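Long-range contact in probable LacI-family transcriptional regulator (Corynebacterium glutamicum ATCC 13032, PDB 3BIL), which is of unknown specific function but probably acts as a DNA-binding transcription factor at cis-regulatory regions: residues G264-F276 with T325-S336. Numbering follows the deposited sequence. Where two conformers were deposited one is given.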
loop_
_atom_site.group_PDB
_atom_site.type_symbol
_atom_site.label_atom_id
_atom_site.label_comp_id
_atom_site.label_asym_id
_atom_site.label_seq_id
_atom_site.Cartn_x
_atom_site.Cartn_y
_atom_site.Cartn_z
ATOM N N GLY A 264 -18.383 15.317 -8.240
ATOM C CA GLY A 264 -19.587 14.583 -8.658
ATOM C C GLY A 264 -19.545 13.826 -9.997
ATOM O O GLY A 264 -20.583 13.527 -10.594
ATOM N N LEU A 265 -18.372 13.465 -10.482
ATOM C CA LEU A 265 -18.363 12.853 -11.817
ATOM C C LEU A 265 -18.212 11.315 -11.794
ATOM O O LEU A 265 -17.383 10.766 -11.065
ATOM C CB LEU A 265 -17.313 13.538 -12.724
ATOM C CG LEU A 265 -17.415 15.064 -12.860
ATOM C CD1 LEU A 265 -16.027 15.680 -12.982
ATOM C CD2 LEU A 265 -18.299 15.495 -14.073
ATOM N N VAL A 266 -19.017 10.626 -12.597
ATOM C CA VAL A 266 -18.830 9.190 -12.813
ATOM C C VAL A 266 -17.723 8.964 -13.852
ATOM O O VAL A 266 -17.894 9.279 -15.026
ATOM C CB VAL A 266 -20.161 8.466 -13.264
ATOM C CG1 VAL A 266 -20.015 6.912 -13.200
ATOM C CG2 VAL A 266 -21.342 8.908 -12.416
ATOM N N ILE A 267 -16.584 8.434 -13.405
ATOM C CA ILE A 267 -15.572 7.925 -14.296
ATOM C C ILE A 267 -16.126 6.882 -15.244
ATOM O O ILE A 267 -16.990 6.079 -14.864
ATOM C CB ILE A 267 -14.409 7.312 -13.527
ATOM C CG1 ILE A 267 -13.813 8.399 -12.639
ATOM C CG2 ILE A 267 -13.376 6.680 -14.538
ATOM C CD1 ILE A 267 -12.534 8.088 -11.997
ATOM N N GLY A 268 -15.607 6.868 -16.473
ATOM C CA GLY A 268 -16.186 6.039 -17.530
ATOM C C GLY A 268 -17.595 6.446 -17.967
ATOM O O GLY A 268 -18.158 5.814 -18.851
ATOM N N LYS A 269 -18.168 7.496 -17.379
ATOM C CA LYS A 269 -19.470 8.023 -17.825
ATOM C C LYS A 269 -19.437 9.548 -18.110
ATOM O O LYS A 269 -19.813 9.999 -19.185
ATOM C CB LYS A 269 -20.547 7.637 -16.803
ATOM C CG LYS A 269 -21.909 8.277 -16.961
ATOM C CD LYS A 269 -22.988 7.296 -17.426
ATOM C CE LYS A 269 -24.270 8.063 -17.855
ATOM N NZ LYS A 269 -24.087 8.819 -19.159
ATOM N N ASP A 270 -18.950 10.344 -17.166
ATOM C CA ASP A 270 -18.953 11.802 -17.322
ATOM C C ASP A 270 -17.571 12.350 -17.642
ATOM O O ASP A 270 -17.460 13.479 -18.069
ATOM C CB ASP A 270 -19.466 12.480 -16.050
ATOM C CG ASP A 270 -20.913 12.173 -15.763
ATOM O OD1 ASP A 270 -21.763 12.395 -16.673
ATOM O OD2 ASP A 270 -21.200 11.718 -14.622
ATOM N N VAL A 271 -16.527 11.551 -17.432
ATOM C CA VAL A 271 -15.165 11.968 -17.689
ATOM C C VAL A 271 -14.364 10.689 -17.924
ATOM O O VAL A 271 -14.736 9.639 -17.387
ATOM C CB VAL A 271 -14.627 12.615 -16.439
ATOM C CG1 VAL A 271 -14.533 11.540 -15.274
ATOM C CG2 VAL A 271 -13.301 13.246 -16.678
ATOM N N SER A 272 -13.266 10.758 -18.678
ATOM C CA SER A 272 -12.410 9.601 -18.883
ATOM C C SER A 272 -11.198 9.642 -17.963
ATOM O O SER A 272 -10.655 10.703 -17.751
ATOM C CB SER A 272 -11.917 9.513 -20.343
ATOM O OG SER A 272 -13.022 9.380 -21.235
ATOM N N VAL A 273 -10.742 8.479 -17.465
ATOM C CA VAL A 273 -9.515 8.429 -16.675
ATOM C C VAL A 273 -8.526 7.417 -17.253
ATOM O O VAL A 273 -8.917 6.334 -17.667
ATOM C CB VAL A 273 -9.799 8.130 -15.168
ATOM C CG1 VAL A 273 -8.496 8.041 -14.344
ATOM C CG2 VAL A 273 -10.640 9.221 -14.592
ATOM N N ILE A 274 -7.254 7.802 -17.283
ATOM C CA ILE A 274 -6.169 6.869 -17.435
ATOM C C ILE A 274 -5.315 6.914 -16.178
ATOM O O ILE A 274 -4.831 7.991 -15.821
ATOM C CB ILE A 274 -5.246 7.199 -18.634
ATOM C CG1 ILE A 274 -6.056 7.402 -19.925
ATOM C CG2 ILE A 274 -4.191 6.091 -18.793
ATOM C CD1 ILE A 274 -6.637 6.136 -20.540
ATOM N N GLY A 275 -5.122 5.753 -15.526
ATOM C CA GLY A 275 -4.391 5.697 -14.271
ATOM C C GLY A 275 -3.023 5.170 -14.486
ATOM O O GLY A 275 -2.722 4.680 -15.547
ATOM N N PHE A 276 -2.181 5.253 -13.474
ATOM C CA PHE A 276 -0.842 4.696 -13.589
ATOM C C PHE A 276 -0.614 3.697 -12.460
ATOM O O PHE A 276 -0.943 4.000 -11.313
ATOM C CB PHE A 276 0.212 5.800 -13.575
ATOM C CG PHE A 276 1.289 5.648 -14.658
ATOM C CD1 PHE A 276 1.159 6.300 -15.888
ATOM C CD2 PHE A 276 2.425 4.860 -14.435
ATOM C CE1 PHE A 276 2.137 6.180 -16.885
ATOM C CE2 PHE A 276 3.412 4.711 -15.433
ATOM C CZ PHE A 276 3.269 5.373 -16.659
ATOM N N THR A 325 6.349 -1.053 -21.023
ATOM C CA THR A 325 5.214 -0.698 -20.224
ATOM C C THR A 325 3.981 -1.064 -21.054
ATOM O O THR A 325 4.080 -1.123 -22.286
ATOM C CB THR A 325 5.311 0.789 -19.969
ATOM O OG1 THR A 325 5.162 1.041 -18.573
ATOM C CG2 THR A 325 4.319 1.584 -20.784
ATOM N N ALA A 326 2.842 -1.367 -20.415
ATOM C CA ALA A 326 1.699 -1.830 -21.200
ATOM C C ALA A 326 0.379 -1.205 -20.783
ATOM O O ALA A 326 0.214 -0.848 -19.629
ATOM C CB ALA A 326 1.631 -3.367 -21.174
ATOM N N LEU A 327 -0.542 -1.046 -21.721
ATOM C CA LEU A 327 -1.898 -0.557 -21.431
ATOM C C LEU A 327 -2.913 -1.709 -21.168
ATOM O O LEU A 327 -3.212 -2.488 -22.067
ATOM C CB LEU A 327 -2.393 0.298 -22.596
ATOM C CG LEU A 327 -3.742 0.980 -22.405
ATOM C CD1 LEU A 327 -3.607 2.158 -21.443
ATOM C CD2 LEU A 327 -4.226 1.511 -23.740
ATOM N N ILE A 328 -3.438 -1.790 -19.939
ATOM C CA ILE A 328 -4.519 -2.661 -19.576
ATOM C C ILE A 328 -5.842 -1.927 -19.887
ATOM O O ILE A 328 -6.226 -0.996 -19.183
ATOM C CB ILE A 328 -4.438 -3.028 -18.054
ATOM C CG1 ILE A 328 -3.008 -3.344 -17.605
ATOM C CG2 ILE A 328 -5.371 -4.179 -17.682
ATOM C CD1 ILE A 328 -2.266 -4.414 -18.380
ATOM N N HIS A 329 -6.528 -2.343 -20.928
ATOM C CA HIS A 329 -7.785 -1.712 -21.316
ATOM C C HIS A 329 -8.912 -2.225 -20.435
ATOM O O HIS A 329 -9.211 -3.426 -20.400
ATOM C CB HIS A 329 -8.091 -1.946 -22.810
ATOM C CG HIS A 329 -9.093 -0.987 -23.390
ATOM N ND1 HIS A 329 -9.254 -0.813 -24.749
ATOM C CD2 HIS A 329 -9.996 -0.168 -22.797
ATOM C CE1 HIS A 329 -10.208 0.071 -24.964
ATOM N NE2 HIS A 329 -10.675 0.476 -23.797
ATOM N N ARG A 330 -9.508 -1.294 -19.690
ATOM C CA ARG A 330 -10.647 -1.624 -18.857
ATOM C C ARG A 330 -11.837 -0.789 -19.289
ATOM O O ARG A 330 -12.140 -0.779 -20.481
ATOM C CB ARG A 330 -10.337 -1.467 -17.412
ATOM C CG ARG A 330 -9.160 -2.318 -16.977
ATOM C CD ARG A 330 -9.365 -2.689 -15.501
ATOM N NE ARG A 330 -8.224 -3.418 -14.972
ATOM C CZ ARG A 330 -7.298 -2.925 -14.181
ATOM N NH1 ARG A 330 -7.366 -1.668 -13.757
ATOM N NH2 ARG A 330 -6.313 -3.707 -13.784
ATOM N N GLU A 331 -12.518 -0.096 -18.376
ATOM C CA GLU A 331 -13.721 0.641 -18.806
ATOM C C GLU A 331 -13.865 2.146 -18.456
ATOM O O GLU A 331 -14.986 2.641 -18.320
ATOM C CB GLU A 331 -14.974 -0.122 -18.392
ATOM C CG GLU A 331 -15.497 -1.082 -19.472
ATOM C CD GLU A 331 -15.156 -2.559 -19.215
ATOM O OE1 GLU A 331 -14.844 -3.277 -20.209
ATOM O OE2 GLU A 331 -15.216 -2.994 -18.029
ATOM N N SER A 332 -12.756 2.881 -18.347
ATOM C CA SER A 332 -12.815 4.284 -17.913
ATOM C C SER A 332 -12.661 5.356 -19.033
ATOM O O SER A 332 -12.365 6.520 -18.744
ATOM C CB SER A 332 -11.803 4.510 -16.798
ATOM O OG SER A 332 -10.512 4.037 -17.126
ATOM N N ILE A 333 -12.876 4.964 -20.293
ATOM C CA ILE A 333 -12.842 5.858 -21.438
ATOM C C ILE A 333 -14.229 5.901 -22.074
ATOM O O ILE A 333 -14.729 4.878 -22.519
ATOM C CB ILE A 333 -11.889 5.334 -22.533
ATOM C CG1 ILE A 333 -10.489 4.993 -21.986
ATOM C CG2 ILE A 333 -11.845 6.297 -23.714
ATOM C CD1 ILE A 333 -9.790 6.099 -21.295
ATOM N N ILE A 334 -14.838 7.084 -22.116
ATOM C CA ILE A 334 -16.077 7.322 -22.868
ATOM C C ILE A 334 -15.843 7.252 -24.373
ATOM O O ILE A 334 -14.798 7.660 -24.861
ATOM C CB ILE A 334 -16.635 8.731 -22.593
ATOM C CG1 ILE A 334 -16.933 8.917 -21.111
ATOM C CG2 ILE A 334 -17.928 8.965 -23.344
ATOM C CD1 ILE A 334 -15.865 9.619 -20.395
ATOM N N ASN A 335 -16.820 6.733 -25.110
ATOM C CA ASN A 335 -16.873 6.999 -26.539
ATOM C C ASN A 335 -17.793 8.180 -26.932
ATOM O O ASN A 335 -19.023 8.095 -26.801
ATOM C CB ASN A 335 -17.212 5.757 -27.348
ATOM C CG ASN A 335 -16.780 5.906 -28.788
ATOM O OD1 ASN A 335 -17.471 5.496 -29.719
ATOM N ND2 ASN A 335 -15.638 6.545 -28.980
ATOM N N SER A 336 -17.177 9.264 -27.427
ATOM C CA SER A 336 -17.889 10.462 -27.913
ATOM C C SER A 336 -18.177 10.494 -29.427
ATOM O O SER A 336 -17.304 10.218 -30.258
ATOM C CB SER A 336 -17.128 11.720 -27.501
ATOM O OG SER A 336 -17.120 11.817 -26.092
#
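Ser-332 sits against Val-273 and joins the C-terminal tail to the start of strand 272-276, in the central parallel sheet of one lobe of a periplasmic-binding-protein-like fold, the effector-binding architecture of the LacI family. Two hydrogen bonds tie this pair. The backbone N of Val-273 donates to Ser-332 O (2.8 Å, 152° at the hydrogen), and in the reverse direction Ser-332 OG donates to Val-273 O at 2.8 Å, from a position tilted 25° out of the carbonyl plane. Chi1 of 51° places that hydroxyl between the backbone N and carbonyl carbon of its own residue, where it also accepts a hydrogen bond from the backbone N of Thr-290; the serine thus links the tail to both strand 272-276 and Thr-290, the residue just ahead of strand 291-293. Arg-330 N also bonds to Thr-290 OG1, a second link to that residue. Farther along the tail, the backbone N of Ile-334 donates to Ser-272 OG at 3.1 Å.

Ser-272 CA also lies 3.1 Å from Ser-332 O, a CA-H...O contact to the oxygen that takes the N-H of Val-273. Gly-268 comes backbone to backbone, its CA 3.8 Å from Ser-332 CA, and its positive phi suits glycine.

The apolar contacts flank this polar centre. CD1 of Ile-274 and CD1 of Ile-333 meet where the two side chains cross at a slant, and both isoleucines also pack on Leu-179 of helix 169-181, so that helix covers this patch. From the turn ahead of the strand, Ile-267 CG2 rests on Ser-332 CB at 3.5 Å. At the far end of the contact, Ile-334 lays its CG1 beside Lys-269 O, 3.6 Å away.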